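Virulence protein STM3117 (Salmonella enterica subsp. enterica serovar Typhimurium, PDB 3HUH) promotes replication of the bacterium inside host macrophages, and belongs to the vicinal oxygen chelate superfamily of glyoxalases and dioxygenases. Local coordinates at the interface of chains A and B. Numbering follows the deposited sequence. Chains: chain A/B, Virulence protein STM3117.

Contact 1: the interface of chains A and B. Residues chain A 25-26, 63-65; chain B 120-122, 143.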
# COMPACT_ATOMS: atom_id res chain seq x y z
N ASP A 25 -5.40 5.40 2.16
CA ASP A 25 -5.70 6.49 1.24
C ASP A 25 -4.76 6.44 0.05
O ASP A 25 -5.16 6.60 -1.10
CB ASP A 25 -5.51 7.85 1.92
CG ASP A 25 -5.97 9.00 1.04
OD1 ASP A 25 -7.19 9.14 0.85
OD2 ASP A 25 -5.11 9.76 0.53
N HIS A 26 -3.48 6.23 0.34
CA HIS A 26 -2.47 6.17 -0.70
C HIS A 26 -1.20 5.58 -0.14
O HIS A 26 -1.10 5.27 1.05
CB HIS A 26 -2.20 7.59 -1.24
CG HIS A 26 -1.75 8.57 -0.20
ND1 HIS A 26 -0.44 8.66 0.22
CD2 HIS A 26 -2.42 9.53 0.47
CE1 HIS A 26 -0.33 9.64 1.11
NE2 HIS A 26 -1.52 10.18 1.28
N ALA A 63 -10.93 5.55 -5.40
CA ALA A 63 -10.88 6.74 -4.56
C ALA A 63 -9.57 6.75 -3.79
O ALA A 63 -9.49 7.27 -2.68
CB ALA A 63 -12.06 6.74 -3.60
N GLN A 64 -8.53 6.18 -4.40
CA GLN A 64 -7.22 6.12 -3.77
C GLN A 64 -6.19 6.54 -4.79
O GLN A 64 -6.53 6.94 -5.91
CB GLN A 64 -6.94 4.68 -3.30
CG GLN A 64 -7.90 4.16 -2.20
CD GLN A 64 -7.75 2.66 -1.92
OE1 GLN A 64 -7.96 1.83 -2.80
NE2 GLN A 64 -7.40 2.32 -0.69
N LYS A 65 -4.92 6.50 -4.41
CA LYS A 65 -3.86 6.85 -5.35
C LYS A 65 -2.51 6.32 -4.91
O LYS A 65 -2.32 5.96 -3.74
CB LYS A 65 -3.77 8.37 -5.57
CG LYS A 65 -3.23 9.19 -4.39
CD LYS A 65 -2.90 10.61 -4.86
CE LYS A 65 -2.46 11.50 -3.71
NZ LYS A 65 -1.62 12.63 -4.22
N GLY B 120 -4.56 14.45 -0.29
CA GLY B 120 -5.07 13.10 -0.17
C GLY B 120 -5.50 12.64 -1.54
O GLY B 120 -5.44 13.41 -2.50
N ALA B 121 -5.93 11.38 -1.63
CA ALA B 121 -6.37 10.82 -2.90
C ALA B 121 -7.57 11.55 -3.50
O ALA B 121 -7.76 11.54 -4.72
CB ALA B 121 -6.71 9.35 -2.71
N THR B 122 -8.38 12.18 -2.65
CA THR B 122 -9.56 12.87 -3.15
C THR B 122 -9.75 14.30 -2.62
O THR B 122 -10.81 14.89 -2.79
CB THR B 122 -10.83 12.06 -2.83
OG1 THR B 122 -10.95 11.89 -1.41
CG2 THR B 122 -10.76 10.68 -3.48
N TYR B 143 -9.47 13.81 6.56
CA TYR B 143 -9.88 14.70 5.48
C TYR B 143 -10.44 16.01 6.02
O TYR B 143 -11.11 15.97 7.07
CB TYR B 143 -10.91 14.02 4.58
CG TYR B 143 -10.28 13.31 3.40
CD1 TYR B 143 -9.83 11.99 3.51
CD2 TYR B 143 -10.06 13.99 2.20
CE1 TYR B 143 -9.17 11.37 2.45
CE2 TYR B 143 -9.40 13.39 1.14
CZ TYR B 143 -8.95 12.08 1.27
OH TYR B 143 -8.26 11.50 0.23
O HOH W 1 -8.33 9.32 -6.04
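B:Ala121 inserts between the A:Asp25 carboxylate and the segment A:63-65, hiding 72 Å² of its surface, more than any other residue of the patch. The two carboxylate oxygens of A:Asp25 divide the work. OD2 accepts the backbone N of B:Ala121 at 2.8 Å through its syn lone pair, with 152° at the hydrogen. OD1 takes the phenol OH of B:Tyr143 at 2.7 Å, also on the syn side but 21° out of the carboxylate plane. The acid and the phenol come from opposite directions, and OD1 lies at the edge of the ring, in its plane. With CG anti to the backbone N (chi1 -174°), the carboxylate reaches across to the B:120-122 loop. A second-shell bond steadies the tyrosine: the backbone N of B:Thr122 donates to B:Tyr143 OH at 3.0 Å, so the phenol oxygen both gives and receives. On the apolar side, the methyl CB of B:Ala121 presses on CA of A:Gln64 at 3.4 Å, near the carbonyl of A:Ala63. The extended A:Lys65 chain runs alongside, CG lying 3.8 Å from B:Ala121 CA. Methyl CG2 of B:Thr122 faces A:Ala63. Water 1 joins the carbonyls A:Gln64 O (3.0 Å) and B:Ala121 O (2.6 Å). The site clamps the 120-122 loop and the last ordered residue, B:Tyr143, of one copy onto strand 21-31 and the start of strand 64-70 of the other, with the loop residue A:Ala63 before it, a probable anchor of the dimer.

Contact 2: the interface of chains A and B. Residues chain A 23, 25; chain B 90-92, 143.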
# COMPACT_ATOMS: atom_id res chain seq x y z
N ARG A 23 -9.38 3.27 6.27
CA ARG A 23 -8.89 2.69 5.03
C ARG A 23 -7.51 3.22 4.68
O ARG A 23 -6.98 4.11 5.35
CB ARG A 23 -9.84 3.09 3.90
CG ARG A 23 -9.93 4.62 3.71
CD ARG A 23 -10.90 5.04 2.61
NE ARG A 23 -10.93 6.50 2.42
CZ ARG A 23 -11.52 7.36 3.24
NH1 ARG A 23 -12.14 6.92 4.34
NH2 ARG A 23 -11.50 8.66 2.98
N ASP A 25 -5.40 5.40 2.16
CA ASP A 25 -5.70 6.49 1.24
C ASP A 25 -4.76 6.44 0.05
O ASP A 25 -5.16 6.60 -1.10
CB ASP A 25 -5.51 7.85 1.92
CG ASP A 25 -5.97 9.00 1.04
OD1 ASP A 25 -7.19 9.14 0.85
OD2 ASP A 25 -5.11 9.76 0.53
N CYS B 90 -0.30 5.60 3.82
CA CYS B 90 -1.19 6.59 4.42
C CYS B 90 -2.55 5.98 4.73
O CYS B 90 -3.20 5.40 3.86
CB CYS B 90 -1.38 7.80 3.49
SG CYS B 90 -2.63 8.97 4.13
N PHE B 91 -2.98 6.13 5.98
CA PHE B 91 -4.26 5.62 6.44
C PHE B 91 -5.15 6.79 6.83
O PHE B 91 -4.68 7.77 7.41
CB PHE B 91 -4.08 4.74 7.69
CG PHE B 91 -3.19 3.56 7.49
CD1 PHE B 91 -3.64 2.44 6.80
CD2 PHE B 91 -1.90 3.56 8.00
CE1 PHE B 91 -2.81 1.34 6.62
CE2 PHE B 91 -1.06 2.46 7.83
CZ PHE B 91 -1.52 1.34 7.13
N ILE B 92 -6.44 6.66 6.54
CA ILE B 92 -7.41 7.69 6.90
C ILE B 92 -8.07 7.35 8.23
O ILE B 92 -8.50 6.21 8.45
CB ILE B 92 -8.51 7.84 5.83
CG1 ILE B 92 -7.89 8.32 4.52
CG2 ILE B 92 -9.60 8.80 6.32
CD1 ILE B 92 -7.13 9.61 4.64
N TYR B 143 -9.47 13.81 6.56
CA TYR B 143 -9.88 14.70 5.48
C TYR B 143 -10.44 16.01 6.02
O TYR B 143 -11.11 15.97 7.07
CB TYR B 143 -10.91 14.02 4.58
CG TYR B 143 -10.28 13.31 3.40
CD1 TYR B 143 -9.83 11.99 3.51
CD2 TYR B 143 -10.06 13.99 2.20
CE1 TYR B 143 -9.17 11.37 2.45
CE2 TYR B 143 -9.40 13.39 1.14
CZ TYR B 143 -8.95 12.08 1.27
OH TYR B 143 -8.26 11.50 0.23
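A:Arg23 and B:Ile92 lie side by side with their side chains pointing the same way, while their backbones form an antiparallel beta bridge. The amide N of B:Ile92 donates to A:Arg23 O at 2.9 Å, the bond running nearly collinear with the carbonyl. The arginine leaves its backbone with CG between N and the carbonyl carbon and stays extended as far as NE, and the turn at the last torsion (chi4 -74°) brings one guanidinium face over CG1 of B:Ile92, off-centre toward the rim. Farther out, NH2 comes within 3.6 Å of CE1 of B:Tyr143. The guanidinium and ring planes differ by 17°, although the two side chains cross at about a right angle. A:Asp25 also packs here: its CB meets B:Ile92 CG1 at 3.6 Å and B:Cys90 SG at 3.8 Å. A main-chain bond, A:Asp25 N to B:Cys90 O at 2.8 Å, helps to hold it there. A:Asp25 (psi -45°) and A:His26 both lie opposite B:Cys90, whose O accepts A:Asp25 N and whose N bonds A:His26 O, as expected for a classic beta bulge with A:Asp25 in first position. The site is thus the start of strand 21-31 of chain A, hydrogen-bonded along strand 88-93 of chain B.

Contact 3: the interface of chains A and B. Residues chain A 26-28, 79; chain B 88-90.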
# COMPACT_ATOMS: atom_id res chain seq x y z
N HIS A 26 -3.48 6.23 0.34
CA HIS A 26 -2.47 6.17 -0.70
C HIS A 26 -1.20 5.58 -0.14
O HIS A 26 -1.10 5.27 1.05
CB HIS A 26 -2.20 7.59 -1.24
CG HIS A 26 -1.75 8.57 -0.20
ND1 HIS A 26 -0.44 8.66 0.22
CD2 HIS A 26 -2.42 9.53 0.47
CE1 HIS A 26 -0.33 9.64 1.11
NE2 HIS A 26 -1.52 10.18 1.28
N LEU A 27 -0.23 5.39 -1.02
CA LEU A 27 1.06 4.86 -0.63
C LEU A 27 2.06 5.37 -1.65
O LEU A 27 1.68 5.83 -2.72
CB LEU A 27 1.04 3.33 -0.58
CG LEU A 27 0.68 2.55 -1.84
CD1 LEU A 27 1.91 2.37 -2.70
CD2 LEU A 27 0.13 1.20 -1.44
N VAL A 28 3.34 5.29 -1.30
CA VAL A 28 4.38 5.76 -2.19
C VAL A 28 5.26 4.64 -2.71
O VAL A 28 5.77 3.82 -1.95
CB VAL A 28 5.30 6.79 -1.48
CG1 VAL A 28 6.42 7.23 -2.42
CG2 VAL A 28 4.49 8.00 -1.04
N ALA A 79 10.11 6.43 3.33
CA ALA A 79 10.39 5.16 4.01
C ALA A 79 11.84 5.16 4.50
O ALA A 79 12.69 5.86 3.95
CB ALA A 79 10.16 4.00 3.04
N ASP B 88 5.77 3.03 2.67
CA ASP B 88 5.42 4.44 2.86
C ASP B 88 3.91 4.44 2.63
O ASP B 88 3.44 4.50 1.49
CB ASP B 88 6.12 5.27 1.78
CG ASP B 88 5.97 6.75 1.99
OD1 ASP B 88 4.94 7.17 2.56
OD2 ASP B 88 6.89 7.50 1.57
N LEU B 89 3.15 4.37 3.73
CA LEU B 89 1.70 4.25 3.67
C LEU B 89 0.90 5.35 4.35
O LEU B 89 1.33 5.92 5.34
CB LEU B 89 1.27 2.93 4.33
CG LEU B 89 2.08 1.67 4.04
CD1 LEU B 89 1.62 0.55 4.96
CD2 LEU B 89 1.92 1.28 2.58
N CYS B 90 -0.30 5.60 3.82
CA CYS B 90 -1.19 6.59 4.42
C CYS B 90 -2.55 5.98 4.73
O CYS B 90 -3.20 5.40 3.86
CB CYS B 90 -1.38 7.80 3.49
SG CYS B 90 -2.63 8.97 4.13
O HOH W 2 9.06 6.22 0.56
O HOH W 3 4.96 1.97 0.09
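One face of the A:His26 imidazole receives the CB of B:Cys90, a CH-pi contact 3.3 Å from the ring centroid and displaced toward the rim. The modelled approach to CE1 is shorter than credible, so its exact closeness is doubtful. With CG between backbone N and carbonyl carbon (chi1 58°), the histidine turns this ring face to B:Cys90, while the cysteine torsion, anti to N (chi1 174°), takes SG toward the NE2 end of the ring. The second flat group, the carboxylate of B:Asp88, lies against A:Val28: its CG is 3.5 Å from the valine CB, and the methyl CG2 is also in touch. Water 2 bridges OD2 of this acid, at 2.7 Å, to the backbone N of A:Ala79 at 3.0 Å. Water 3 connects A:Val28 O with B:Asp88 N. Two direct backbone bonds underlie these contacts: B:Cys90 N to A:His26 O, and A:Val28 N to B:Asp88 O, each at 2.9 Å. A:Leu27 CB also meets B:Leu89 CD2. In this superfamily a histidine of the first strand is often a metal ligand, a role A:His26 may share. The site forms the regular antiparallel run of strand 21-31 in chain A beside strand 88-93 in chain B.

The C-alpha centres of contacts 1 and 2 are about 7 Å apart, those of contacts 2 and 3 about 10 Å, and those of contacts 1 and 3 about 11 Å. Strand 21-31 of chain A passes through all three. Contacts 1 and 2 share A:Asp25 and B:Tyr143, contacts 2 and 3 share B:Cys90 and strand 88-93 of chain B, and contacts 1 and 3 share A:His26. Pairing shifts by one residue between contact 2 (A:Arg23 with B:Ile92) and contact 3 (A:His26 with B:Cys90), consistent with the bulge. Twofold symmetry repeats each contact, suggesting a dimer built partly by strand pairing between copies.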